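Local structure of 3-methylaspartate ammonia-lyase (Citrobacter amalonaticus, 1KKO) at residues A[343-348]-A[353-358]; A[165-170]-A[373-378]; A[32-37]-A[44-49]. The protein catalyses the magnesium-dependent, reversible anti elimination of ammonia from L-threo-3-methylaspartate to give mesaconate, a step of glutamate degradation. All coordinates share one frame; numbering follows the deposited sequence.

Interaction 1 of 3, residues A[343-348]-A[353-358]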
loop_
_atom_site.group_PDB
_atom_site.type_symbol
_atom_site.label_atom_id
_atom_site.label_comp_id
_atom_site.label_asym_id
_atom_site.label_seq_id
_atom_site.Cartn_x
_atom_site.Cartn_y
_atom_site.Cartn_z
ATOM N N ASP A 343 23.258 -5.965 11.270
ATOM C CA ASP A 343 24.703 -6.184 11.210
ATOM C C ASP A 343 25.293 -5.631 9.923
ATOM O O ASP A 343 26.382 -5.065 9.932
ATOM C CB ASP A 343 25.013 -7.671 11.339
ATOM C CG ASP A 343 24.818 -8.188 12.743
ATOM O OD1 ASP A 343 24.935 -7.404 13.709
ATOM O OD2 ASP A 343 24.563 -9.383 12.951
ATOM N N ALA A 344 24.593 -5.793 8.807
ATOM C CA ALA A 344 25.085 -5.282 7.535
ATOM C C ALA A 344 25.179 -3.754 7.531
ATOM O O ALA A 344 26.176 -3.188 7.086
ATOM C CB ALA A 344 24.205 -5.747 6.406
ATOM N N VAL A 345 24.141 -3.082 8.020
ATOM C CA VAL A 345 24.151 -1.631 8.043
ATOM C C VAL A 345 25.294 -1.133 8.941
ATOM O O VAL A 345 26.033 -0.214 8.574
ATOM C CB VAL A 345 22.798 -1.070 8.531
ATOM C CG1 VAL A 345 22.908 0.405 8.774
ATOM C CG2 VAL A 345 21.692 -1.359 7.527
ATOM N N LEU A 346 25.426 -1.718 10.119
ATOM C CA LEU A 346 26.498 -1.330 11.042
ATOM C C LEU A 346 27.871 -1.597 10.429
ATOM O O LEU A 346 28.791 -0.799 10.623
ATOM C CB LEU A 346 26.368 -2.073 12.374
ATOM C CG LEU A 346 25.098 -1.798 13.191
ATOM C CD1 LEU A 346 25.159 -2.424 14.558
ATOM C CD2 LEU A 346 24.774 -0.330 13.313
ATOM N N TYR A 347 28.027 -2.690 9.690
ATOM C CA TYR A 347 29.312 -3.006 9.074
ATOM C C TYR A 347 29.643 -1.949 8.034
ATOM O O TYR A 347 30.774 -1.444 7.969
ATOM C CB TYR A 347 29.295 -4.407 8.437
ATOM C CG TYR A 347 30.674 -4.868 8.051
ATOM C CD1 TYR A 347 31.448 -5.579 8.943
ATOM C CD2 TYR A 347 31.201 -4.582 6.813
ATOM C CE1 TYR A 347 32.720 -6.000 8.612
ATOM C CE2 TYR A 347 32.476 -4.967 6.479
ATOM C CZ TYR A 347 33.228 -5.685 7.379
ATOM O OH TYR A 347 34.500 -6.091 7.035
ATOM N N CYS A 348 28.662 -1.596 7.210
ATOM C CA CYS A 348 28.859 -0.555 6.210
ATOM C C CYS A 348 29.252 0.746 6.880
ATOM O O CYS A 348 30.237 1.386 6.493
ATOM C CB CYS A 348 27.585 -0.329 5.396
ATOM S SG CYS A 348 27.198 -1.661 4.238
HETATM N N MSE A 353 31.162 2.710 4.005
HETATM C CA MSE A 353 30.284 2.353 2.892
HETATM C C MSE A 353 28.898 2.901 3.187
HETATM O O MSE A 353 28.404 2.756 4.309
HETATM C CB MSE A 353 30.203 0.835 2.755
HETATM C CG MSE A 353 29.171 0.342 1.746
HETATM SE SE MSE A 353 29.593 0.832 -0.087
HETATM C CE MSE A 353 30.863 -0.547 -0.445
ATOM N N GLU A 354 28.267 3.545 2.214
ATOM C CA GLU A 354 26.912 4.040 2.418
ATOM C C GLU A 354 25.960 2.848 2.357
ATOM O O GLU A 354 25.967 2.065 1.398
ATOM C CB GLU A 354 26.530 5.088 1.380
ATOM C CG GLU A 354 27.371 6.348 1.492
ATOM C CD GLU A 354 27.034 7.392 0.450
ATOM O OE1 GLU A 354 25.974 7.283 -0.198
ATOM O OE2 GLU A 354 27.832 8.342 0.278
ATOM N N ALA A 355 25.157 2.702 3.403
ATOM C CA ALA A 355 24.188 1.616 3.486
ATOM C C ALA A 355 22.830 2.060 2.959
ATOM O O ALA A 355 22.238 2.995 3.475
ATOM C CB ALA A 355 24.072 1.157 4.907
ATOM N N TYR A 356 22.372 1.395 1.909
ATOM C CA TYR A 356 21.036 1.616 1.357
ATOM C C TYR A 356 20.185 0.418 1.791
ATOM O O TYR A 356 20.375 -0.705 1.323
ATOM C CB TYR A 356 21.109 1.790 -0.172
ATOM C CG TYR A 356 19.816 1.605 -0.922
ATOM C CD1 TYR A 356 18.573 1.910 -0.355
ATOM C CD2 TYR A 356 19.845 1.097 -2.213
ATOM C CE1 TYR A 356 17.405 1.711 -1.081
ATOM C CE2 TYR A 356 18.682 0.899 -2.934
ATOM C CZ TYR A 356 17.476 1.190 -2.360
ATOM O OH TYR A 356 16.324 0.951 -3.066
ATOM N N GLN A 357 19.297 0.651 2.757
ATOM C CA GLN A 357 18.414 -0.403 3.248
ATOM C C GLN A 357 17.242 -0.464 2.288
ATOM O O GLN A 357 16.312 0.342 2.342
ATOM C CB GLN A 357 17.965 -0.129 4.672
ATOM C CG GLN A 357 17.311 -1.340 5.314
ATOM C CD GLN A 357 16.782 -1.055 6.682
ATOM O OE1 GLN A 357 17.539 -0.705 7.586
ATOM N NE2 GLN A 357 15.474 -1.208 6.849
ATOM N N GLY A 358 17.346 -1.399 1.360
ATOM C CA GLY A 358 16.406 -1.495 0.270
ATOM C C GLY A 358 15.285 -2.472 0.551
ATOM O O GLY A 358 14.682 -2.458 1.622
#
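Cys-348 lays its CB and sulfur over the start of the strand that follows its own helix. CB meets the methyl of Ala-355 at 3.8 Å, while SG rests against the first half of the selenomethionine Met-353, with SG to CG also 3.8 Å. Beyond CG the chain of Met-353 bends twice and carries its selenium end away from the helix, so only the base of this long side chain serves the contact; the side chain also touches Cys-325. One turn back, Val-345 completes the apolar seam. Its two branches divide the work: CG1, anti to the backbone N (chi1 170°), touches Ala-355 CB at 4.1 Å, and CG2 comes within 4.2 Å of Gln-357 OE1. The Ala-355 methyl thus lies against two residues of the same helical face, and its small size goes with a helix and strand whose axes approach to 7.6 Å. The amide of Gln-357 is held from outside the pair, NE2 donating to Cys-371 O.

One backbone hydrogen bond also links the two segments. Met-353 N donates to Cys-348 O at 3.0 Å, but the bond is bent, with 134° at the hydrogen, and the donor sits above the carbonyl plane. Val-345 and Cys-348 also reach Ile-330 and Val-328 of strand 327-330, so the same helical face spans two neighbouring strands. Helix and strand run nearly antiparallel, at 157°, as the return leg of a beta-alpha-beta crossover must. Strand 327-330, helix 339-351 and strand 354-357 form one such unit, the apolar face of its helix packed on two adjacent parallel strands, as in the TIM barrel of the enolase superfamily.

Interaction 2 of 3, residues A[165-170]-A[373-378]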
loop_
_atom_site.group_PDB
_atom_site.type_symbol
_atom_site.label_atom_id
_atom_site.label_comp_id
_atom_site.label_asym_id
_atom_site.label_seq_id
_atom_site.Cartn_x
_atom_site.Cartn_y
_atom_site.Cartn_z
ATOM N N GLU A 165 15.685 10.164 14.668
ATOM C CA GLU A 165 15.997 10.950 13.487
ATOM C C GLU A 165 15.542 10.225 12.232
ATOM O O GLU A 165 15.716 9.019 12.103
ATOM C CB GLU A 165 17.504 11.211 13.420
ATOM C CG GLU A 165 17.948 12.075 12.258
ATOM C CD GLU A 165 19.406 12.476 12.364
ATOM O OE1 GLU A 165 19.996 12.297 13.449
ATOM O OE2 GLU A 165 19.967 12.969 11.365
ATOM N N ALA A 166 14.968 10.979 11.311
ATOM C CA ALA A 166 14.491 10.412 10.066
ATOM C C ALA A 166 15.618 9.861 9.216
ATOM O O ALA A 166 16.777 10.275 9.335
ATOM C CB ALA A 166 13.743 11.454 9.281
ATOM N N ILE A 167 15.255 8.907 8.369
ATOM C CA ILE A 167 16.146 8.309 7.391
ATOM C C ILE A 167 15.677 8.799 6.025
ATOM O O ILE A 167 14.470 8.780 5.763
ATOM C CB ILE A 167 15.988 6.773 7.416
ATOM C CG1 ILE A 167 16.323 6.174 8.789
ATOM C CG2 ILE A 167 16.801 6.129 6.298
ATOM C CD1 ILE A 167 17.760 6.326 9.205
ATOM N N PRO A 168 16.580 9.212 5.131
ATOM C CA PRO A 168 16.157 9.594 3.785
ATOM C C PRO A 168 15.458 8.453 3.055
ATOM O O PRO A 168 15.967 7.337 3.062
ATOM C CB PRO A 168 17.473 9.962 3.099
ATOM C CG PRO A 168 18.364 10.369 4.213
ATOM C CD PRO A 168 18.029 9.419 5.319
ATOM N N LEU A 169 14.326 8.762 2.431
ATOM C CA LEU A 169 13.508 7.768 1.748
ATOM C C LEU A 169 13.623 7.889 0.238
ATOM O O LEU A 169 13.678 8.990 -0.308
ATOM C CB LEU A 169 12.038 7.905 2.149
ATOM C CG LEU A 169 11.742 7.872 3.644
ATOM C CD1 LEU A 169 10.240 7.920 3.888
ATOM C CD2 LEU A 169 12.331 6.656 4.279
ATOM N N PHE A 170 13.585 6.734 -0.412
ATOM C CA PHE A 170 13.801 6.597 -1.848
ATOM C C PHE A 170 12.578 5.980 -2.505
ATOM O O PHE A 170 12.211 4.844 -2.196
ATOM C CB PHE A 170 15.023 5.696 -2.063
ATOM C CG PHE A 170 15.308 5.339 -3.484
ATOM C CD1 PHE A 170 15.145 6.249 -4.509
ATOM C CD2 PHE A 170 15.750 4.066 -3.784
ATOM C CE1 PHE A 170 15.439 5.896 -5.806
ATOM C CE2 PHE A 170 16.039 3.708 -5.079
ATOM C CZ PHE A 170 15.899 4.632 -6.088
ATOM N N HIS A 373 11.687 0.113 11.668
ATOM C CA HIS A 373 12.286 0.029 12.995
ATOM C C HIS A 373 13.743 -0.381 12.936
ATOM O O HIS A 373 14.570 0.148 13.674
ATOM C CB HIS A 373 11.482 -0.904 13.878
ATOM C CG HIS A 373 10.154 -0.335 14.257
ATOM N ND1 HIS A 373 9.894 0.187 15.508
ATOM C CD2 HIS A 373 9.032 -0.150 13.522
ATOM C CE1 HIS A 373 8.659 0.660 15.522
ATOM N NE2 HIS A 373 8.112 0.456 14.335
ATOM N N VAL A 374 14.063 -1.316 12.060
ATOM C CA VAL A 374 15.440 -1.699 11.858
ATOM C C VAL A 374 16.264 -0.491 11.438
ATOM O O VAL A 374 17.345 -0.271 11.977
ATOM C CB VAL A 374 15.515 -2.810 10.829
ATOM C CG1 VAL A 374 16.945 -3.040 10.366
ATOM C CG2 VAL A 374 14.899 -4.093 11.411
ATOM N N ALA A 375 15.745 0.321 10.523
ATOM C CA ALA A 375 16.472 1.473 10.012
ATOM C C ALA A 375 16.643 2.553 11.059
ATOM O O ALA A 375 17.708 3.161 11.182
ATOM C CB ALA A 375 15.775 2.032 8.787
ATOM N N LEU A 376 15.602 2.828 11.824
ATOM C CA LEU A 376 15.683 3.878 12.825
ATOM C C LEU A 376 16.748 3.563 13.854
ATOM O O LEU A 376 17.370 4.479 14.397
ATOM C CB LEU A 376 14.339 4.088 13.503
ATOM C CG LEU A 376 13.320 4.872 12.681
ATOM C CD1 LEU A 376 11.980 4.869 13.387
ATOM C CD2 LEU A 376 13.803 6.307 12.441
ATOM N N ALA A 377 16.958 2.281 14.113
ATOM C CA ALA A 377 17.984 1.847 15.051
ATOM C C ALA A 377 19.379 1.832 14.427
ATOM O O ALA A 377 20.320 2.368 14.999
ATOM C CB ALA A 377 17.660 0.475 15.587
ATOM N N ALA A 378 19.509 1.236 13.253
ATOM C CA ALA A 378 20.818 0.990 12.651
ATOM C C ALA A 378 21.413 2.156 11.883
ATOM O O ALA A 378 22.623 2.215 11.697
ATOM C CB ALA A 378 20.754 -0.258 11.771
HETATM O O HOH W 1 15.896 7.141 15.369
#
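Glu-165 meets the end of helix 365-378 with its backbone rather than with its carboxylate, which leads away. Its carbonyl O lies 3.3 Å from Leu-376 CD2, a close approach of a methyl to a polar atom that is itself bonded to Arg-379 NH1. The N-H of the same residue donates to a water at 3.1 Å. Leu-376 O lies 3.2 Å from that water and can accept from it, although more acceptors surround the water than it has protons to give. Leu-376 O also receives Arg-379 NH1, so water and guanidinium both tie the incoming chain to the helix end.

Ala-166 turns its methyl from this helix and packs on Met-402 of helix 392-410. At Ile-167 the direction reverses, and its side chain supplies the apolar heart of the contact. CG1 is anti to the carbonyl carbon (chi1 -60°), which sends the longer branch across to the helix: CG1 stands 4.2 Å from Ala-375 CB and 4.4 Å from Leu-376 CD2. Its terminal CD1 continues to the backbone, 3.7 Å from Ala-375 O. Ile-167 and Ala-375 share a further neighbour in Met-383 of strand 382-384, and the methyl of Ala-375 gives a low surface against which the isoleucine can settle.

From Pro-168 onward the chain leaves the helix and enters strand 169-170, where Pro-168 and Phe-170 bond through their backbones to Met-383. Strand 169-170 is thereby joined to strand 382-384, the first barrel strand in chain order to the eighth, and this is the pairing that closes a TIM barrel.

Interaction 3 of 3, residues A[32-37]-A[44-49]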
loop_
_atom_site.group_PDB
_atom_site.type_symbol
_atom_site.label_atom_id
_atom_site.label_comp_id
_atom_site.label_asym_id
_atom_site.label_seq_id
_atom_site.Cartn_x
_atom_site.Cartn_y
_atom_site.Cartn_z
ATOM N N PHE A 32 -0.926 -6.843 -18.942
ATOM C CA PHE A 32 0.017 -7.028 -17.837
ATOM C C PHE A 32 0.699 -8.384 -17.862
ATOM O O PHE A 32 1.600 -8.642 -17.062
ATOM C CB PHE A 32 -0.768 -6.918 -16.532
ATOM C CG PHE A 32 0.069 -6.656 -15.309
ATOM C CD1 PHE A 32 0.733 -5.455 -15.143
ATOM C CD2 PHE A 32 0.149 -7.594 -14.296
ATOM C CE1 PHE A 32 1.470 -5.212 -14.004
ATOM C CE2 PHE A 32 0.880 -7.340 -13.156
ATOM C CZ PHE A 32 1.547 -6.153 -13.020
ATOM N N ILE A 33 0.280 -9.249 -18.775
ATOM C CA ILE A 33 0.725 -10.627 -18.813
ATOM C C ILE A 33 1.896 -10.802 -19.767
ATOM O O ILE A 33 1.813 -10.399 -20.917
ATOM C CB ILE A 33 -0.463 -11.544 -19.272
ATOM C CG1 ILE A 33 -1.718 -11.275 -18.439
ATOM C CG2 ILE A 33 -0.064 -13.011 -19.221
ATOM C CD1 ILE A 33 -1.510 -11.422 -16.959
ATOM N N TYR A 34 2.976 -11.404 -19.301
ATOM C CA TYR A 34 4.084 -11.744 -20.194
ATOM C C TYR A 34 3.777 -13.054 -20.882
ATOM O O TYR A 34 3.278 -13.991 -20.253
ATOM C CB TYR A 34 5.395 -11.848 -19.420
ATOM C CG TYR A 34 6.042 -10.510 -19.178
ATOM C CD1 TYR A 34 6.657 -9.821 -20.210
ATOM C CD2 TYR A 34 6.038 -9.922 -17.923
ATOM C CE1 TYR A 34 7.250 -8.599 -20.006
ATOM C CE2 TYR A 34 6.638 -8.685 -17.714
ATOM C CZ TYR A 34 7.243 -8.032 -18.761
ATOM O OH TYR A 34 7.838 -6.801 -18.587
ATOM N N THR A 35 4.085 -13.124 -22.175
ATOM C CA THR A 35 3.808 -14.321 -22.958
ATOM C C THR A 35 5.019 -15.233 -23.075
ATOM O O THR A 35 6.114 -14.896 -22.632
ATOM C CB THR A 35 3.316 -13.951 -24.356
ATOM O OG1 THR A 35 4.303 -13.163 -25.023
ATOM C CG2 THR A 35 2.078 -13.062 -24.285
ATOM N N GLY A 36 4.805 -16.386 -23.699
ATOM C CA GLY A 36 5.845 -17.385 -23.816
ATOM C C GLY A 36 5.970 -18.179 -22.531
ATOM O O GLY A 36 5.195 -18.000 -21.577
ATOM N N ASP A 37 6.961 -19.060 -22.504
ATOM C CA ASP A 37 7.225 -19.910 -21.359
ATOM C C ASP A 37 8.286 -19.297 -20.457
ATOM O O ASP A 37 9.172 -18.573 -20.918
ATOM C CB ASP A 37 7.728 -21.277 -21.832
ATOM C CG ASP A 37 6.700 -22.033 -22.646
ATOM O OD1 ASP A 37 5.487 -21.854 -22.416
ATOM O OD2 ASP A 37 7.021 -22.829 -23.548
ATOM N N THR A 44 6.092 -21.166 -13.174
ATOM C CA THR A 44 5.201 -21.840 -14.110
ATOM C C THR A 44 4.608 -20.845 -15.110
ATOM O O THR A 44 4.001 -21.249 -16.090
ATOM C CB THR A 44 4.096 -22.613 -13.395
ATOM O OG1 THR A 44 3.493 -21.790 -12.390
ATOM C CG2 THR A 44 4.665 -23.795 -12.629
ATOM N N SER A 45 4.777 -19.548 -14.850
ATOM C CA SER A 45 4.408 -18.486 -15.797
ATOM C C SER A 45 5.497 -17.427 -15.691
ATOM O O SER A 45 6.196 -17.368 -14.684
ATOM C CB SER A 45 3.060 -17.848 -15.476
ATOM O OG SER A 45 2.003 -18.767 -15.612
ATOM N N VAL A 46 5.641 -16.571 -16.695
ATOM C CA VAL A 46 6.670 -15.542 -16.640
ATOM C C VAL A 46 6.379 -14.562 -15.493
ATOM O O VAL A 46 7.306 -14.083 -14.830
ATOM C CB VAL A 46 6.834 -14.812 -17.991
ATOM C CG1 VAL A 46 7.800 -13.664 -17.863
ATOM C CG2 VAL A 46 7.357 -15.791 -19.048
ATOM N N ARG A 47 5.102 -14.277 -15.270
ATOM C CA ARG A 47 4.679 -13.415 -14.185
ATOM C C ARG A 47 3.618 -14.145 -13.374
ATOM O O ARG A 47 2.661 -14.675 -13.937
ATOM C CB ARG A 47 4.142 -12.096 -14.741
ATOM C CG ARG A 47 3.392 -11.239 -13.775
ATOM C CD ARG A 47 3.180 -9.849 -14.288
ATOM N NE ARG A 47 4.396 -9.068 -14.166
ATOM C CZ ARG A 47 4.578 -7.874 -14.688
ATOM N NH1 ARG A 47 5.701 -7.221 -14.449
ATOM N NH2 ARG A 47 3.652 -7.333 -15.476
ATOM N N GLN A 48 3.809 -14.165 -12.057
ATOM C CA GLN A 48 2.920 -14.835 -11.118
ATOM C C GLN A 48 2.572 -13.885 -9.981
ATOM O O GLN A 48 3.378 -13.046 -9.586
ATOM C CB GLN A 48 3.587 -16.112 -10.558
ATOM C CG GLN A 48 3.769 -17.185 -11.614
ATOM C CD GLN A 48 4.436 -18.431 -11.105
ATOM O OE1 GLN A 48 5.348 -18.938 -11.753
ATOM N NE2 GLN A 48 4.009 -18.920 -9.945
ATOM N N ALA A 49 1.368 -14.008 -9.461
ATOM C CA ALA A 49 0.956 -13.210 -8.312
ATOM C C ALA A 49 1.961 -13.336 -7.179
ATOM O O ALA A 49 2.390 -14.428 -6.831
ATOM C CB ALA A 49 -0.386 -13.667 -7.821
HETATM O O HOH W 2 3.059 -14.095 -17.500
HETATM O O HOH W 3 4.137 -17.324 -19.104
#
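Arg-47 opens strand 47-59 of the N-terminal domain, of the kind found in the enolase superfamily, and reaches across to the loop and short strand at 32-37. Its CB points toward that segment, and CG extends anti to the backbone N. The chain turns at chi3 (-77°), bringing CD above the rim of the Phe-32 ring, 3.6 Å from CE2, and closer still to Phe-32 O, at 3.4 Å. NE forms a salt bridge with Asp-18, outside the pair. CZ then lies 4.1 Å from the centroid of the Phe-32 ring, a cation-pi contact over the face, with ring and guanidinium planes 31° apart. On the other side of the guanidinium comes Tyr-34, its CE2 3.7 Å from CZ; here the ring is steeply inclined to the guanidinium, and NH1 lies at the edge of the tyrosine ring.

Val-46 packs across Tyr-34, CG1 touching its CB at 3.4 Å and CG2 facing the backbone of Asp-37. Two waters replace direct backbone pairing: one takes the N-H of Arg-47 and donates to Tyr-34 O, the other does the same between Val-46 N and Gly-36 O. Phe-32 also packs on Ile-179 of the second subunit, which places the contact by the dimer interface. At the tip, NH2 lies over the centre of the Phe-32 ring while donating to Phe-32 O at 2.9 Å, with 148° at the hydrogen.

In the fold
The chemistry of the three contacts differs with their place in the fold. Interactions 1 and 2 are buried in the C-terminal barrel and built mainly from apolar side chains, with an alanine of one element in each. They adjoin each other, their centres 11 Å apart: strand 354-357 is followed in the chain by helix 365-378, and Val-345 of interaction 1 packs on Ala-378 at the end of that helix. One contact seals a crossover, whereas the other fastens the chain entering the barrel, with help from a water. Interaction 3 lies at the surface of the N-terminal domain, about 34 Å from interaction 1 between centres, and relies instead on an arginine, aromatic rings and bridging waters beside the second subunit.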